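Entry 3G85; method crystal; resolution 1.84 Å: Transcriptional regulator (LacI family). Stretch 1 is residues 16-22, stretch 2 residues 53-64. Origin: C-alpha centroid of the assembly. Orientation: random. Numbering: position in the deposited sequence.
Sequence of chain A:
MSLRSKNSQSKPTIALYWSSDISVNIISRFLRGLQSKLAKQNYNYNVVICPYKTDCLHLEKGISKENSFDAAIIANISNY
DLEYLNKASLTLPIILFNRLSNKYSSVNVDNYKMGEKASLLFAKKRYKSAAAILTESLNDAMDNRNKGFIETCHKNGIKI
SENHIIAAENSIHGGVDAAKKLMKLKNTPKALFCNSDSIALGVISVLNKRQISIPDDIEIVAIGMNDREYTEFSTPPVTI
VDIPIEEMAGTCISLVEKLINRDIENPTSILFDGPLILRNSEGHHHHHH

Stretch 1 (16-22) LYWSSDI
Stretch 2 53-64: KTDCLHLEKGIS

A strand end can dock against an irregular loop without backbone-to-backbone hydrogen bonds; in residues 16-22 and 53-64 of this LacI-family regulator, one large side chain and the region where two turns meet supply the contacts, burying 380 Å². Residues 16-19 end a strand, and a type I turn from Ser19 to Ile22 closes it with Ile22 N to Ser19 O at 3.2 Å. The partner opens with a type II turn, Lys53 to Cys56 (Cys56 N to Lys53 O, 2.9 Å), in which Asp55 takes phi/psi 72/8, then runs through 3-10 segments at 57-59 and 61-63. The register is antiparallel in sense: CA atoms of Tyr17 and Leu57 lie 7.9 Å apart, Ser19 and Thr54 5.3 Å, Ser20 and Lys53 5.0 Å.

Leu16 (chi1 t, chi2 p) is out of reach. Tyr17 (phi/psi -82/125, chi1 m, chi2 -83°) points toward the loop and dominates the contact. Leu57 (t, p) lays CD1 over one face of the Tyr17 ring, 4.1 Å from that ring's centroid, a CH-pi contact, while Ile63 (p, t) packs CG2 3.6 Å from Tyr17 CE2. At the ring edge, Glu60 (m, m, chi3 -34°) places OE1 3.6 Å from Tyr17 CE1. A water lies 2.6 Å from Tyr17 OH, donating to Glu60 OE1 at 2.7 Å and accepting from Gly62 N at 2.9 Å. Tyr17 OH sits 3.2 Å from Gly62 CA, space that a CB there would invade.

Trp18 (t) does not reach the second stretch. Ser19 (t) donates from OG to Asp21 OD1 at 2.6 Å; a second water donates to Ser19 OG (2.7 Å) and accepts from Asp55 N (3.2 Å). Ser20 (p) OG accepts a hydrogen bond from Thr54 (m) N at 2.9 Å and 160°. Asp21 (p) comes closest through its backbone, Asp21 N lying 3.2 Å from Thr54 OG1.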

ATOM      1  N   LEU A  16      -7.200  13.604  -8.120  1.00 20.67           N
ATOM      2  CA  LEU A  16      -6.460  12.426  -7.728  1.00 21.24           C
ATOM      3  C   LEU A  16      -6.102  11.694  -9.015  1.00 21.03           C
ATOM      4  O   LEU A  16      -6.990  11.123  -9.667  1.00 20.67           O
ATOM      5  CB  LEU A  16      -7.293  11.529  -6.831  1.00 20.03           C
ATOM      6  CG  LEU A  16      -6.675  10.199  -6.406  1.00 21.07           C
ATOM      7  CD1 LEU A  16      -5.417  10.417  -5.533  1.00 21.03           C
ATOM      8  CD2 LEU A  16      -7.721   9.371  -5.693  1.00 21.94           C
ATOM      9  N   TYR A  17      -4.820  11.735  -9.380  1.00 20.10           N
ATOM     10  CA  TYR A  17      -4.360  10.966 -10.539  1.00 20.83           C
ATOM     11  C   TYR A  17      -4.113   9.507 -10.146  1.00 21.04           C
ATOM     12  O   TYR A  17      -3.324   9.252  -9.252  1.00 20.07           O
ATOM     13  CB  TYR A  17      -3.107  11.599 -11.106  1.00 21.57           C
ATOM     14  CG  TYR A  17      -3.458  12.816 -11.903  1.00 23.15           C
ATOM     15  CD1 TYR A  17      -3.865  12.694 -13.229  1.00 22.46           C
ATOM     16  CD2 TYR A  17      -3.466  14.090 -11.306  1.00 25.62           C
ATOM     17  CE1 TYR A  17      -4.224  13.800 -13.976  1.00 23.87           C
ATOM     18  CE2 TYR A  17      -3.832  15.232 -12.037  1.00 25.88           C
ATOM     19  CZ  TYR A  17      -4.227  15.066 -13.383  1.00 26.21           C
ATOM     20  OH  TYR A  17      -4.594  16.153 -14.139  1.00 23.46           O
ATOM     21  N   TRP A  18      -4.774   8.589 -10.867  1.00 21.36           N
ATOM     22  CA  TRP A  18      -4.845   7.170 -10.512  1.00 21.09           C
ATOM     23  C   TRP A  18      -4.241   6.301 -11.622  1.00 21.38           C
ATOM     24  O   TRP A  18      -4.892   6.033 -12.655  1.00 20.87           O
ATOM     25  CB  TRP A  18      -6.317   6.755 -10.290  1.00 21.40           C
ATOM     26  CG  TRP A  18      -6.417   5.381  -9.694  1.00 21.75           C
ATOM     27  CD1 TRP A  18      -6.659   4.206 -10.347  1.00 20.82           C
ATOM     28  CD2 TRP A  18      -6.295   5.055  -8.296  1.00 22.73           C
ATOM     29  NE1 TRP A  18      -6.667   3.155  -9.438  1.00 20.82           N
ATOM     30  CE2 TRP A  18      -6.411   3.657  -8.182  1.00 21.39           C
ATOM     31  CE3 TRP A  18      -6.019   5.815  -7.137  1.00 23.09           C
ATOM     32  CZ2 TRP A  18      -6.367   3.004  -6.940  1.00 22.16           C
ATOM     33  CZ3 TRP A  18      -5.920   5.147  -5.902  1.00 23.81           C
ATOM     34  CH2 TRP A  18      -6.094   3.752  -5.824  1.00 21.73           C
ATOM     35  N   SER A  19      -2.995   5.901 -11.414  1.00 22.28           N
ATOM     36  CA  SER A  19      -2.263   5.064 -12.385  1.00 23.24           C
ATOM     37  C   SER A  19      -2.950   3.697 -12.639  1.00 23.34           C
ATOM     38  O   SER A  19      -3.474   3.049 -11.714  1.00 23.56           O
ATOM     39  CB  SER A  19      -0.847   4.855 -11.869  1.00 23.29           C
ATOM     40  OG  SER A  19      -0.100   4.133 -12.825  1.00 28.08           O
ATOM     41  N   SER A  20      -2.937   3.258 -13.892  1.00 24.08           N
ATOM     42  CA  SER A  20      -3.540   1.967 -14.255  1.00 24.38           C
ATOM     43  C   SER A  20      -2.813   0.751 -13.627  1.00 24.23           C
ATOM     44  O   SER A  20      -3.362  -0.356 -13.590  1.00 25.02           O
ATOM     45  CB  SER A  20      -3.611   1.858 -15.803  1.00 24.81           C
ATOM     46  OG  SER A  20      -2.303   1.769 -16.324  1.00 23.57           O
ATOM     47  N   ASP A  21      -1.588   0.914 -13.152  1.00 23.83           N
ATOM     48  CA  ASP A  21      -0.917  -0.252 -12.534  1.00 25.86           C
ATOM     49  C   ASP A  21      -1.438  -0.577 -11.113  1.00 25.22           C
ATOM     50  O   ASP A  21      -1.188  -1.666 -10.600  1.00 25.11           O
ATOM     51  CB  ASP A  21       0.612  -0.142 -12.569  1.00 26.62           C
ATOM     52  CG  ASP A  21       1.147   1.063 -11.810  1.00 29.55           C
ATOM     53  OD1 ASP A  21       0.373   1.972 -11.438  1.00 33.32           O
ATOM     54  OD2 ASP A  21       2.379   1.093 -11.581  1.00 30.71           O
ATOM     55  N   ILE A  22      -2.159   0.370 -10.499  1.00 23.20           N
ATOM     56  CA  ILE A  22      -2.653   0.186  -9.157  1.00 23.10           C
ATOM     57  C   ILE A  22      -3.829  -0.802  -9.183  1.00 23.82           C
ATOM     58  O   ILE A  22      -4.709  -0.716 -10.053  1.00 23.96           O
ATOM     59  CB  ILE A  22      -3.119   1.500  -8.505  1.00 22.38           C
ATOM     60  CG1 ILE A  22      -2.008   2.588  -8.578  1.00 22.47           C
ATOM     61  CG2 ILE A  22      -3.545   1.206  -7.056  1.00 23.34           C
ATOM     62  CD1 ILE A  22      -2.510   4.037  -8.336  1.00 22.08           C
ATOM     63  N   LYS A  53      -2.950   6.037 -17.797  1.00 24.31           N
ATOM     64  CA  LYS A  53      -2.179   4.840 -18.066  1.00 25.33           C
ATOM     65  C   LYS A  53      -0.789   4.944 -17.452  1.00 25.46           C
ATOM     66  O   LYS A  53      -0.199   6.006 -17.461  1.00 24.76           O
ATOM     67  CB  LYS A  53      -2.119   4.640 -19.592  1.00 25.62           C
ATOM     68  CG  LYS A  53      -1.439   3.399 -20.083  1.00 31.21           C
ATOM     69  CD  LYS A  53      -1.683   3.342 -21.620  1.00 38.83           C
ATOM     70  CE  LYS A  53      -0.650   2.506 -22.364  1.00 44.73           C
ATOM     71  NZ  LYS A  53      -0.391   1.186 -21.692  1.00 46.49           N
ATOM     72  N   THR A  54      -0.289   3.849 -16.885  1.00 25.67           N
ATOM     73  CA  THR A  54       1.063   3.816 -16.315  1.00 27.14           C
ATOM     74  C   THR A  54       2.059   4.563 -17.218  1.00 27.09           C
ATOM     75  O   THR A  54       2.037   4.389 -18.433  1.00 25.97           O
ATOM     76  CB  THR A  54       1.552   2.356 -16.162  1.00 27.94           C
ATOM     77  OG1 THR A  54       0.646   1.644 -15.307  1.00 33.58           O
ATOM     78  CG2 THR A  54       2.955   2.307 -15.574  1.00 28.92           C
ATOM     79  N   ASP A  55       2.906   5.398 -16.623  1.00 27.63           N
ATOM     80  CA  ASP A  55       3.923   6.166 -17.361  1.00 27.98           C
ATOM     81  C   ASP A  55       3.401   7.314 -18.222  1.00 28.89           C
ATOM     82  O   ASP A  55       4.179   7.937 -18.974  1.00 30.43           O
ATOM     83  CB  ASP A  55       4.842   5.238 -18.185  1.00 28.05           C
ATOM     84  CG  ASP A  55       5.751   4.381 -17.312  1.00 28.22           C
ATOM     85  OD1 ASP A  55       6.068   4.763 -16.154  1.00 29.23           O
ATOM     86  OD2 ASP A  55       6.165   3.311 -17.781  1.00 29.01           O
ATOM     87  N   CYS A  56       2.108   7.631 -18.123  1.00 27.92           N
ATOM     88  CA  CYS A  56       1.567   8.684 -18.954  1.00 28.42           C
ATOM     89  C   CYS A  56       1.166   9.947 -18.187  1.00 28.40           C
ATOM     90  O   CYS A  56       0.474  10.794 -18.728  1.00 29.38           O
ATOM     91  CB  CYS A  56       0.382   8.167 -19.764  1.00 27.44           C
ATOM     92  SG  CYS A  56       0.832   6.822 -20.891  1.00 30.59           S
ATOM     93  N   LEU A  57       1.635  10.098 -16.955  1.00 28.06           N
ATOM     94  CA  LEU A  57       1.209  11.243 -16.155  1.00 27.59           C
ATOM     95  C   LEU A  57       1.615  12.520 -16.874  1.00 28.64           C
ATOM     96  O   LEU A  57       0.828  13.462 -16.969  1.00 28.62           O
ATOM     97  CB  LEU A  57       1.806  11.224 -14.747  1.00 26.57           C
ATOM     98  CG  LEU A  57       1.367  12.414 -13.865  1.00 26.18           C
ATOM     99  CD1 LEU A  57      -0.128  12.451 -13.680  1.00 25.11           C
ATOM    100  CD2 LEU A  57       2.099  12.369 -12.506  1.00 27.06           C
ATOM    101  N   HIS A  58       2.822  12.508 -17.429  1.00 29.48           N
ATOM    102  CA  HIS A  58       3.362  13.669 -18.138  1.00 31.42           C
ATOM    103  C   HIS A  58       2.480  14.237 -19.258  1.00 31.67           C
ATOM    104  O   HIS A  58       2.565  15.420 -19.547  1.00 31.92           O
ATOM    105  CB  HIS A  58       4.803  13.386 -18.618  1.00 32.60           C
ATOM    106  CG  HIS A  58       4.888  12.440 -19.769  1.00 33.73           C
ATOM    107  ND1 HIS A  58       4.946  11.071 -19.607  1.00 36.07           N
ATOM    108  CD2 HIS A  58       4.931  12.669 -21.102  1.00 35.52           C
ATOM    109  CE1 HIS A  58       5.037  10.498 -20.798  1.00 35.98           C
ATOM    110  NE2 HIS A  58       5.017  11.445 -21.723  1.00 36.61           N
ATOM    111  N   LEU A  59       1.600  13.410 -19.847  1.00 31.08           N
ATOM    112  CA  LEU A  59       0.694  13.825 -20.927  1.00 30.73           C
ATOM    113  C   LEU A  59      -0.601  14.455 -20.443  1.00 30.76           C
ATOM    114  O   LEU A  59      -1.408  14.915 -21.261  1.00 30.77           O
ATOM    115  CB  LEU A  59       0.330  12.606 -21.800  1.00 31.04           C
ATOM    116  CG  LEU A  59       1.506  11.822 -22.408  1.00 32.96           C
ATOM    117  CD1 LEU A  59       1.011  10.566 -23.112  1.00 33.32           C
ATOM    118  CD2 LEU A  59       2.272  12.714 -23.377  1.00 34.82           C
ATOM    119  N   GLU A  60      -0.835  14.430 -19.125  1.00 30.51           N
ATOM    120  CA  GLU A  60      -2.095  14.877 -18.561  1.00 30.55           C
ATOM    121  C   GLU A  60      -2.190  16.396 -18.572  1.00 31.84           C
ATOM    122  O   GLU A  60      -1.335  17.080 -18.010  1.00 32.22           O
ATOM    123  CB  GLU A  60      -2.266  14.353 -17.144  1.00 28.89           C
ATOM    124  CG  GLU A  60      -2.575  12.841 -17.088  1.00 27.27           C
ATOM    125  CD  GLU A  60      -3.949  12.515 -17.671  1.00 31.21           C
ATOM    126  OE1 GLU A  60      -4.875  13.339 -17.514  1.00 30.24           O
ATOM    127  OE2 GLU A  60      -4.095  11.456 -18.310  1.00 29.92           O
ATOM    128  N   LYS A  61      -3.255  16.894 -19.170  1.00 33.29           N
ATOM    129  CA  LYS A  61      -3.461  18.333 -19.302  1.00 35.70           C
ATOM    130  C   LYS A  61      -3.821  19.058 -17.999  1.00 34.97           C
ATOM    131  O   LYS A  61      -3.490  20.225 -17.835  1.00 35.08           O
ATOM    132  CB  LYS A  61      -4.436  18.633 -20.446  1.00 36.81           C
ATOM    133  CG  LYS A  61      -3.685  18.649 -21.816  1.00 38.19           C
ATOM    134  CD  LYS A  61      -4.588  19.068 -22.965  1.00 39.65           C
ATOM    135  CE  LYS A  61      -3.805  19.214 -24.279  1.00 43.34           C
ATOM    136  NZ  LYS A  61      -3.356  17.867 -24.784  1.00 46.50           N
ATOM    137  N   GLY A  62      -4.448  18.348 -17.068  1.00 34.78           N
ATOM    138  CA  GLY A  62      -4.790  18.896 -15.746  1.00 34.96           C
ATOM    139  C   GLY A  62      -3.606  19.255 -14.849  1.00 35.19           C
ATOM    140  O   GLY A  62      -3.803  19.832 -13.781  1.00 33.79           O
ATOM    141  N   ILE A  63      -2.392  18.891 -15.270  1.00 36.30           N
ATOM    142  CA  ILE A  63      -1.143  19.332 -14.612  1.00 38.93           C
ATOM    143  C   ILE A  63      -0.289  20.279 -15.483  1.00 40.68           C
ATOM    144  O   ILE A  63       0.838  20.618 -15.111  1.00 40.66           O
ATOM    145  CB  ILE A  63      -0.258  18.138 -14.056  1.00 38.33           C
ATOM    146  CG1 ILE A  63       0.306  17.260 -15.182  1.00 38.62           C
ATOM    147  CG2 ILE A  63      -1.045  17.311 -13.028  1.00 39.05           C
ATOM    148  CD1 ILE A  63       1.543  16.417 -14.796  1.00 39.37           C
ATOM    149  N   SER A  64      -0.833  20.714 -16.621  1.00 43.38           N
ATOM    150  CA  SER A  64      -0.118  21.612 -17.537  1.00 46.30           C
ATOM    151  C   SER A  64      -0.278  23.068 -17.140  1.00 48.24           C
ATOM    152  O   SER A  64      -1.181  23.423 -16.370  1.00 48.29           O
ATOM    153  CB  SER A  64      -0.640  21.461 -18.967  1.00 46.02           C
ATOM    154  OG  SER A  64      -1.867  22.158 -19.122  1.00 47.48           O
TER
HETATM  155  O   HOH W   1      -5.583  15.693 -16.510  1.00 31.33           O
HETATM  156  O   HOH W   2       2.308   5.056 -13.463  1.00 36.26           O